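Local coordinates for minor capsid protein (Enterobacteria phage PRD1, PDB 1YQ5) that forms, as a homotrimer together with P31 and P2, the spike complexes at the five-fold vertices of the capsid and is essential for infectivity, at the interface of chains A and B. Residues are numbered along the deposited sequence; one frame, centred on the assembly and turned at random. Chains: chain A/B, Minor capsid protein.

The interface of chains A and B. Residues chain A 66, 102, 137; chain B 88, 105.
A:Thr66 meets two residues of the neighbouring subunit with its two branches. Its hydroxyl OG1 comes up to the edge of the B:Phe88 ring, in the plane of the ring, with A:Thr66 OG1 3.4 Å from B:Phe88 CD2. The oxygen thus faces the C-H edge of the ring, a mild polar contact at most and not a hydrogen bond. The methyl CG2 splays away from OG1 and wedges between B:Leu105 and the same ring. A:Thr66 CG2 lies 3.4 Å from B:Leu105 CD2, a tight methyl-to-methyl contact slightly inside the usual van der Waals distance. Towards the ring, A:Thr66 CG2 is 3.7 Å from B:Phe88 CD2. The first torsion of A:Thr66 (chi1 56°) places both branches, tucking OG1 between the backbone N and the carbonyl carbon and swinging CG2 opposite the carbonyl carbon. A:Thr102 CG2 sits 3.5 Å from B:Leu105 CD2, which is therefore held between two threonine methyls; both threonine side chains run roughly at right angles to the leucine. A:Asn137 flanks A:Thr66 on the side away from A:Thr102, its amide ND2 4.3 Å from B:Phe88 CE2, a loose approach. Strands 59-68, 100-109 and 135-142 of one P5 C-terminal jelly-roll carry the threonines and asparagine, and this sheet face receives side chains from strands 86-93 and 100-109 of the next. The copies contribute different residue sets without an exact two-fold, in keeping with the homotrimer.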
# COMPACT_ATOMS: atom_id res chain seq x y z
N THR A 66 4.12 -9.03 2.02
CA THR A 66 3.06 -9.81 1.41
C THR A 66 3.17 -11.27 1.80
O THR A 66 4.23 -11.74 2.19
CB THR A 66 3.14 -9.73 -0.13
OG1 THR A 66 4.43 -10.16 -0.56
CG2 THR A 66 2.89 -8.31 -0.61
N THR A 102 -1.71 -8.37 2.07
CA THR A 102 -0.70 -7.39 1.73
C THR A 102 -0.79 -6.16 2.63
O THR A 102 -1.88 -5.72 2.98
CB THR A 102 -0.89 -6.90 0.27
OG1 THR A 102 -0.70 -7.99 -0.64
CG2 THR A 102 0.10 -5.78 -0.05
N ASN A 137 7.16 -12.08 1.46
CA ASN A 137 8.14 -11.16 0.90
C ASN A 137 8.08 -9.87 1.69
O ASN A 137 6.99 -9.34 1.94
CB ASN A 137 7.85 -10.89 -0.58
CG ASN A 137 8.25 -12.05 -1.47
OD1 ASN A 137 9.43 -12.24 -1.77
ND2 ASN A 137 7.27 -12.84 -1.88
N PHE B 88 0.60 -11.43 -5.78
CA PHE B 88 0.27 -10.69 -4.56
C PHE B 88 -1.21 -10.37 -4.58
O PHE B 88 -1.74 -9.90 -5.59
CB PHE B 88 1.10 -9.41 -4.50
CG PHE B 88 2.55 -9.62 -4.84
CD1 PHE B 88 3.01 -9.48 -6.14
CD2 PHE B 88 3.46 -10.00 -3.85
CE1 PHE B 88 4.35 -9.71 -6.46
CE2 PHE B 88 4.79 -10.23 -4.15
CZ PHE B 88 5.24 -10.09 -5.47
N LEU B 105 2.05 -2.16 -3.75
CA LEU B 105 3.20 -3.01 -3.51
C LEU B 105 4.54 -2.42 -3.93
O LEU B 105 4.63 -1.71 -4.93
CB LEU B 105 3.02 -4.32 -4.29
CG LEU B 105 1.72 -5.10 -4.13
CD1 LEU B 105 1.33 -5.73 -5.46
CD2 LEU B 105 1.89 -6.15 -3.05